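Local structure of AGR_L_2016p (Agrobacterium tumefaciens, 2GVH) at residues K200-S206 against H259-V265; L54-A59 against E92-R96. The protein probably hydrolyses the thioester bond of acyl-CoA molecules, as a hotdog-fold thioesterase with two such domains in one chain. All blocks are in the same frame, centred on the assembly; numbering follows the deposited sequence.

Overall arrangement
Each contact belongs to a different hotdog domain of the same chain, with centres 27 Å apart and nearest atoms about 15 Å apart. Contact 2, in the first domain, is buried near the middle of the chain and sets helix 49-67 against strand 89-100, an inner strand of its sheet; no hydrogen bond crosses it and the packing is almost wholly of apolar side chains. Contact 1, in the second domain, has its centre about 20 Å from the centre of the chain and is only partly buried. It joins strand 252-264 to strand 202-211, an outermost strand within the chain, through backbone hydrogen bonds, with apolar packing on the two faces of the sheet.

Contact 1: residues K200-S206 against H259-V265; sequences KLVVLAS and HFTMVAV
Thr261 O is approached by two successive amides, Ala205 N at 2.8 Å and, in a weak bond, Ser206 N at 3.5 Å. This is a classic beta bulge: Ala205 and Ser206 together face Thr261, shifting the register by one residue in the antiparallel pairing of strands 202-211 and 252-264 of the hotdog sheet. Thr261 N closes the bulge by giving to Ser206 O at 2.7 Å. Next to it, Val203 and Val263 form a hydrogen-bonded pair, Val263 N giving to Val203 O at 2.7 Å. On the face bearing Val202, Leu204 and Met262, the Met262 side chain, a selenomethionine, bends at chi2 (-72°) and brings SE over the backbone of the opposite strand, 3.7 Å from Leu204 CA; Ala194 of helix 179-198 also touches it. Leu204 CD1 comes obliquely to the Phe260 ring, 4.1 Å from Phe260 CD2. Ser206 also pairs with a strand of a second subunit, another copy of this protein, so the sheet runs on across that interface. On the face bearing Val203 and Val263, CG2 of Val263 rests 3.8 Å from Ala205 CB, while CG2 of Val203 meets Val265 CG2 at 3.9 Å.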
ATOM      1  N   LYS B 200      18.301   0.156  21.082  1.00 65.49           N
ATOM      2  CA  LYS B 200      16.966   0.025  21.644  1.00 64.42           C
ATOM      3  C   LYS B 200      15.937   0.516  20.647  1.00 63.45           C
ATOM      4  O   LYS B 200      16.280   1.173  19.656  1.00 60.27           O
ATOM      5  CB  LYS B 200      16.850   0.840  22.945  1.00 63.96           C
ATOM      6  CG  LYS B 200      17.738   0.395  24.089  1.00 68.35           C
ATOM      7  CD  LYS B 200      17.662   1.383  25.273  1.00 72.18           C
ATOM      8  CE  LYS B 200      17.779   0.673  26.618  1.00 73.02           C
ATOM      9  NZ  LYS B 200      19.141   0.145  26.845  1.00 78.82           N
ATOM     10  N   LEU B 201      14.669   0.222  20.932  1.00 63.89           N
ATOM     11  CA  LEU B 201      13.565   0.848  20.223  1.00 64.06           C
ATOM     12  C   LEU B 201      13.590   2.349  20.460  1.00 65.33           C
ATOM     13  O   LEU B 201      13.864   2.782  21.571  1.00 68.23           O
ATOM     14  CB  LEU B 201      12.264   0.274  20.728  1.00 62.70           C
ATOM     15  CG  LEU B 201      10.936   0.678  20.101  1.00 65.66           C
ATOM     16  CD1 LEU B 201      10.963   0.522  18.579  1.00 57.12           C
ATOM     17  CD2 LEU B 201       9.872  -0.220  20.715  1.00 65.47           C
ATOM     18  N   VAL B 202      13.319   3.150  19.434  1.00 63.51           N
ATOM     19  CA  VAL B 202      13.237   4.595  19.631  1.00 62.49           C
ATOM     20  C   VAL B 202      11.932   5.174  19.093  1.00 63.38           C
ATOM     21  O   VAL B 202      11.282   4.569  18.245  1.00 63.28           O
ATOM     22  CB  VAL B 202      14.413   5.329  18.969  1.00 60.38           C
ATOM     23  CG1 VAL B 202      15.729   4.804  19.491  1.00 60.82           C
ATOM     24  CG2 VAL B 202      14.354   5.155  17.488  1.00 60.24           C
ATOM     25  N   VAL B 203      11.563   6.359  19.581  1.00 63.40           N
ATOM     26  CA  VAL B 203      10.345   7.035  19.108  1.00 62.97           C
ATOM     27  C   VAL B 203      10.635   8.482  18.817  1.00 62.48           C
ATOM     28  O   VAL B 203      11.454   9.102  19.492  1.00 65.09           O
ATOM     29  CB  VAL B 203       9.183   6.936  20.105  1.00 62.30           C
ATOM     30  CG1 VAL B 203       8.749   5.484  20.250  1.00 59.77           C
ATOM     31  CG2 VAL B 203       9.591   7.532  21.454  1.00 57.60           C
ATOM     32  N   LEU B 204      10.007   8.983  17.768  1.00 60.93           N
ATOM     33  CA  LEU B 204      10.067  10.370  17.372  1.00 62.12           C
ATOM     34  C   LEU B 204       9.403  11.273  18.426  1.00 62.36           C
ATOM     35  O   LEU B 204       8.227  11.048  18.768  1.00 62.54           O
ATOM     36  CB  LEU B 204       9.311  10.520  16.048  1.00 60.76           C
ATOM     37  CG  LEU B 204       9.151  11.940  15.536  1.00 62.70           C
ATOM     38  CD1 LEU B 204      10.536  12.460  15.072  1.00 65.85           C
ATOM     39  CD2 LEU B 204       8.171  11.980  14.420  1.00 63.50           C
ATOM     40  N   ALA B 205      10.152  12.270  18.909  1.00 60.86           N
ATOM     41  CA  ALA B 205       9.625  13.249  19.874  1.00 62.37           C
ATOM     42  C   ALA B 205       9.388  14.631  19.226  1.00 63.40           C
ATOM     43  O   ALA B 205       8.425  15.326  19.572  1.00 64.27           O
ATOM     44  CB  ALA B 205      10.546  13.370  21.088  1.00 59.36           C
ATOM     45  N   SER B 206      10.258  15.017  18.289  1.00 63.30           N
ATOM     46  CA  SER B 206      10.028  16.245  17.545  1.00 64.28           C
ATOM     47  C   SER B 206      10.810  16.302  16.261  1.00 63.54           C
ATOM     48  O   SER B 206      11.825  15.632  16.119  1.00 63.01           O
ATOM     49  CB  SER B 206      10.374  17.464  18.398  1.00 61.82           C
ATOM     50  OG  SER B 206      11.718  17.380  18.790  1.00 67.62           O
ATOM     51  N   HIS B 259      16.096  17.742  10.943  1.00 64.59           N
ATOM     52  CA  HIS B 259      16.647  17.325  12.228  1.00 63.90           C
ATOM     53  C   HIS B 259      15.493  16.774  13.035  1.00 64.59           C
ATOM     54  O   HIS B 259      14.475  17.468  13.225  1.00 65.02           O
ATOM     55  CB  HIS B 259      17.301  18.499  12.943  1.00 62.08           C
ATOM     56  CG  HIS B 259      18.429  19.098  12.168  1.00 67.56           C
ATOM     57  ND1 HIS B 259      19.756  18.804  12.432  1.00 62.99           N
ATOM     58  CD2 HIS B 259      18.428  19.928  11.098  1.00 70.51           C
ATOM     59  CE1 HIS B 259      20.518  19.454  11.571  1.00 68.45           C
ATOM     60  NE2 HIS B 259      19.740  20.140  10.749  1.00 71.09           N
ATOM     61  N   PHE B 260      15.653  15.529  13.485  1.00 63.01           N
ATOM     62  CA  PHE B 260      14.649  14.851  14.295  1.00 62.76           C
ATOM     63  C   PHE B 260      15.175  14.519  15.685  1.00 62.67           C
ATOM     64  O   PHE B 260      16.350  14.182  15.886  1.00 59.31           O
ATOM     65  CB  PHE B 260      14.182  13.580  13.590  1.00 62.64           C
ATOM     66  CG  PHE B 260      13.753  13.806  12.162  1.00 59.34           C
ATOM     67  CD1 PHE B 260      14.677  13.732  11.118  1.00 60.13           C
ATOM     68  CD2 PHE B 260      12.416  14.079  11.863  1.00 53.79           C
ATOM     69  CE1 PHE B 260      14.281  13.936   9.799  1.00 56.44           C
ATOM     70  CE2 PHE B 260      11.987  14.294  10.538  1.00 62.25           C
ATOM     71  CZ  PHE B 260      12.961  14.229   9.499  1.00 59.40           C
ATOM     72  N   THR B 261      14.289  14.623  16.666  1.00 62.94           N
ATOM     73  CA  THR B 261      14.678  14.205  17.996  1.00 63.06           C
ATOM     74  C   THR B 261      14.031  12.866  18.272  1.00 62.82           C
ATOM     75  O   THR B 261      12.824  12.710  18.099  1.00 64.21           O
ATOM     76  CB  THR B 261      14.368  15.277  19.032  1.00 64.44           C
ATOM     77  OG1 THR B 261      15.159  16.421  18.723  1.00 62.06           O
ATOM     78  CG2 THR B 261      14.721  14.818  20.452  1.00 62.82           C
HETATM   79  N   MSE B 262      14.856  11.898  18.663  1.00 63.12           N
HETATM   80  CA  MSE B 262      14.390  10.534  18.933  1.00 65.02           C
HETATM   81  C   MSE B 262      14.581  10.193  20.402  1.00 64.57           C
HETATM   82  O   MSE B 262      15.550  10.594  21.000  1.00 65.86           O
HETATM   83  CB  MSE B 262      15.182   9.549  18.075  1.00 64.72           C
HETATM   84  CG  MSE B 262      15.012   9.735  16.549  1.00 69.18           C
HETATM   85 SE   MSE B 262      13.200   9.173  15.815  1.00 88.11          SE
HETATM   86  CE  MSE B 262      12.989   7.529  16.360  1.00 80.02           C
ATOM     87  N   VAL B 263      13.660   9.459  20.998  1.00 65.86           N
ATOM     88  CA  VAL B 263      13.833   9.105  22.401  1.00 66.89           C
ATOM     89  C   VAL B 263      13.930   7.598  22.541  1.00 69.42           C
ATOM     90  O   VAL B 263      13.143   6.875  21.935  1.00 70.32           O
ATOM     91  CB  VAL B 263      12.696   9.666  23.252  1.00 66.05           C
ATOM     92  CG1 VAL B 263      12.748   9.111  24.676  1.00 71.72           C
ATOM     93  CG2 VAL B 263      12.771  11.194  23.294  1.00 61.93           C
ATOM     94  N   ALA B 264      14.916   7.122  23.307  1.00 70.96           N
ATOM     95  CA  ALA B 264      15.059   5.690  23.586  1.00 70.11           C
ATOM     96  C   ALA B 264      13.998   5.217  24.558  1.00 70.61           C
ATOM     97  O   ALA B 264      13.685   5.921  25.507  1.00 72.34           O
ATOM     98  CB  ALA B 264      16.423   5.400  24.122  1.00 69.91           C
ATOM     99  N   VAL B 265      13.474   4.015  24.339  1.00 72.58           N
ATOM    100  CA  VAL B 265      12.349   3.495  25.111  1.00 75.98           C
ATOM    101  C   VAL B 265      12.586   2.042  25.579  1.00 77.02           C
ATOM    102  O   VAL B 265      13.333   1.290  24.936  1.00 77.36           O
ATOM    103  CB  VAL B 265      11.031   3.646  24.281  1.00 76.30           C
ATOM    104  CG1 VAL B 265       9.929   2.725  24.777  1.00 80.52           C
ATOM    105  CG2 VAL B 265      10.559   5.079  24.328  1.00 76.16           C
TER

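Contact 2: residues L54-A59 against E92-R96; sequences LMDRVA and EFTAR
This is apolar helix-on-sheet packing inside the first domain, where Leu54, Met55 and Val58 of helix 49-67 close on Phe93 and Ala95 of strand 89-100. The Phe93 ring is held from two directions. Leu54 CB sits over one face in a CH-pi contact, 3.8 Å from the ring centroid and 16° off the normal, while CD1 of the same leucine extends to Phe93 CE1 at 3.6 Å. At the rim, Met55 CG lies in the plane of the ring, 3.6 Å from Phe93 CD2. A long central helix wrapped by a curved antiparallel sheet is the hotdog fold, sausage and bun; here the two short segments run at 40° to each other. One turn on from Leu54, Val58 spans two positions on the helix side of the strand, one methyl to each. With chi1 at 51°, Val58 CG1 lies between its own backbone N and carbonyl carbon and meets Phe93 CB at 3.6 Å. Val58 CG2, anti to that N, packs on Ala95 CB at 3.8 Å. Leu31 of strand 29-35 meets Leu54, and Met111 of strand 104-115 meets Phe93. The backbone atom Val58 O also touches Ala95, 3.5 Å from its CB.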
ATOM      1  N   LEU B  54      11.818  -7.408  -1.936  1.00 63.06           N
ATOM      2  CA  LEU B  54      12.717  -6.329  -1.567  1.00 62.30           C
ATOM      3  C   LEU B  54      14.096  -6.628  -2.029  1.00 63.91           C
ATOM      4  O   LEU B  54      14.797  -5.718  -2.487  1.00 66.00           O
ATOM      5  CB  LEU B  54      12.725  -6.053  -0.066  1.00 61.58           C
ATOM      6  CG  LEU B  54      11.506  -5.362   0.524  1.00 63.21           C
ATOM      7  CD1 LEU B  54      11.759  -4.772   1.902  1.00 59.17           C
ATOM      8  CD2 LEU B  54      11.084  -4.280  -0.352  1.00 67.69           C
HETATM    9  N   MSE B  55      14.494  -7.887  -1.944  1.00 64.24           N
HETATM   10  CA  MSE B  55      15.769  -8.280  -2.528  1.00 63.89           C
HETATM   11  C   MSE B  55      15.797  -7.962  -4.026  1.00 62.54           C
HETATM   12  O   MSE B  55      16.786  -7.461  -4.545  1.00 62.38           O
HETATM   13  CB  MSE B  55      16.037  -9.745  -2.292  1.00 64.82           C
HETATM   14  CG  MSE B  55      16.194 -10.112  -0.827  1.00 70.97           C
HETATM   15 SE   MSE B  55      16.491 -12.056  -0.525  1.00 77.84          SE
HETATM   16  CE  MSE B  55      18.346 -12.093  -0.975  1.00 71.70           C
ATOM     17  N   ASP B  56      14.702  -8.229  -4.732  1.00 60.74           N
ATOM     18  CA  ASP B  56      14.702  -7.926  -6.134  1.00 61.06           C
ATOM     19  C   ASP B  56      14.677  -6.422  -6.336  1.00 61.36           C
ATOM     20  O   ASP B  56      15.390  -5.907  -7.198  1.00 59.57           O
ATOM     21  CB  ASP B  56      13.583  -8.674  -6.841  1.00 62.56           C
ATOM     22  CG  ASP B  56      13.292  -8.143  -8.230  1.00 71.51           C
ATOM     23  OD1 ASP B  56      13.917  -8.618  -9.199  1.00 76.07           O
ATOM     24  OD2 ASP B  56      12.391  -7.267  -8.341  1.00 73.83           O
ATOM     25  N   ARG B  57      13.858  -5.704  -5.540  1.00 62.41           N
ATOM     26  CA  ARG B  57      13.814  -4.222  -5.725  1.00 62.66           C
ATOM     27  C   ARG B  57      15.218  -3.578  -5.647  1.00 64.21           C
ATOM     28  O   ARG B  57      15.604  -2.780  -6.511  1.00 69.07           O
ATOM     29  CB  ARG B  57      12.848  -3.552  -4.773  1.00 62.43           C
ATOM     30  CG  ARG B  57      12.296  -2.190  -5.276  1.00 66.02           C
ATOM     31  CD  ARG B  57      11.536  -1.425  -4.170  1.00 64.58           C
ATOM     32  NE  ARG B  57      10.422  -2.215  -3.723  1.00 74.64           N
ATOM     33  CZ  ARG B  57       9.903  -2.190  -2.502  1.00 77.91           C
ATOM     34  NH1 ARG B  57      10.387  -1.400  -1.554  1.00 67.15           N
ATOM     35  NH2 ARG B  57       8.880  -2.980  -2.228  1.00 84.81           N
ATOM     36  N   VAL B  58      16.012  -3.946  -4.654  1.00 61.01           N
ATOM     37  CA  VAL B  58      17.292  -3.274  -4.505  1.00 58.69           C
ATOM     38  C   VAL B  58      18.275  -3.756  -5.575  1.00 59.71           C
ATOM     39  O   VAL B  58      19.208  -3.042  -5.963  1.00 60.84           O
ATOM     40  CB  VAL B  58      17.844  -3.435  -3.082  1.00 59.31           C
ATOM     41  CG1 VAL B  58      17.849  -4.923  -2.651  1.00 55.31           C
ATOM     42  CG2 VAL B  58      19.200  -2.783  -2.945  1.00 58.36           C
ATOM     43  N   ALA B  59      18.050  -4.964  -6.066  1.00 58.54           N
ATOM     44  CA  ALA B  59      18.791  -5.464  -7.192  1.00 59.15           C
ATOM     45  C   ALA B  59      18.535  -4.595  -8.399  1.00 60.04           C
ATOM     46  O   ALA B  59      19.481  -4.122  -9.056  1.00 61.09           O
ATOM     47  CB  ALA B  59      18.404  -6.854  -7.476  1.00 60.78           C
ATOM     48  N   GLU B  92      18.247  -4.930   6.419  1.00 62.88           N
ATOM     49  CA  GLU B  92      18.983  -4.223   5.393  1.00 62.89           C
ATOM     50  C   GLU B  92      19.205  -5.069   4.173  1.00 61.96           C
ATOM     51  O   GLU B  92      19.714  -6.161   4.273  1.00 63.46           O
ATOM     52  CB  GLU B  92      20.330  -3.761   5.925  1.00 62.10           C
ATOM     53  CG  GLU B  92      21.000  -2.741   5.026  1.00 70.98           C
ATOM     54  CD  GLU B  92      22.382  -2.299   5.493  1.00 70.17           C
ATOM     55  OE1 GLU B  92      22.829  -2.699   6.573  1.00 80.79           O
ATOM     56  OE2 GLU B  92      23.055  -1.558   4.751  1.00 82.07           O
ATOM     57  N   PHE B  93      18.844  -4.545   3.011  1.00 62.33           N
ATOM     58  CA  PHE B  93      19.072  -5.231   1.758  1.00 60.98           C
ATOM     59  C   PHE B  93      20.180  -4.507   0.986  1.00 61.01           C
ATOM     60  O   PHE B  93      20.046  -3.333   0.642  1.00 64.80           O
ATOM     61  CB  PHE B  93      17.786  -5.270   0.955  1.00 57.88           C
ATOM     62  CG  PHE B  93      16.639  -5.926   1.683  1.00 62.31           C
ATOM     63  CD1 PHE B  93      15.960  -5.257   2.685  1.00 64.57           C
ATOM     64  CD2 PHE B  93      16.231  -7.201   1.350  1.00 62.49           C
ATOM     65  CE1 PHE B  93      14.907  -5.852   3.363  1.00 65.22           C
ATOM     66  CE2 PHE B  93      15.190  -7.807   2.011  1.00 65.47           C
ATOM     67  CZ  PHE B  93      14.505  -7.129   3.029  1.00 63.14           C
ATOM     68  N   THR B  94      21.252  -5.200   0.703  1.00 57.30           N
ATOM     69  CA  THR B  94      22.405  -4.581  -0.012  1.00 59.81           C
ATOM     70  C   THR B  94      22.584  -5.275  -1.345  1.00 60.24           C
ATOM     71  O   THR B  94      22.435  -6.488  -1.413  1.00 61.11           O
ATOM     72  CB  THR B  94      23.732  -4.797   0.699  1.00 55.18           C
ATOM     73  OG1 THR B  94      23.795  -6.172   1.023  1.00 63.62           O
ATOM     74  CG2 THR B  94      23.830  -4.063   1.971  1.00 57.41           C
ATOM     75  N   ALA B  95      22.871  -4.501  -2.392  1.00 59.67           N
ATOM     76  CA  ALA B  95      23.104  -5.043  -3.710  1.00 59.26           C
ATOM     77  C   ALA B  95      24.420  -4.519  -4.308  1.00 60.74           C
ATOM     78  O   ALA B  95      24.746  -3.329  -4.174  1.00 61.06           O
ATOM     79  CB  ALA B  95      21.971  -4.730  -4.606  1.00 57.59           C
ATOM     80  N   ARG B  96      25.141  -5.418  -4.983  1.00 60.43           N
ATOM     81  CA  ARG B  96      26.351  -5.097  -5.758  1.00 62.60           C
ATOM     82  C   ARG B  96      26.292  -5.799  -7.093  1.00 63.06           C
ATOM     83  O   ARG B  96      26.027  -6.993  -7.158  1.00 66.47           O
ATOM     84  CB  ARG B  96      27.618  -5.643  -5.095  1.00 62.72           C
ATOM     85  CG  ARG B  96      28.084  -4.994  -3.840  1.00 63.91           C
ATOM     86  CD  ARG B  96      28.961  -5.943  -2.973  1.00 65.95           C
ATOM     87  NE  ARG B  96      28.919  -5.465  -1.557  1.00 47.11           N
TER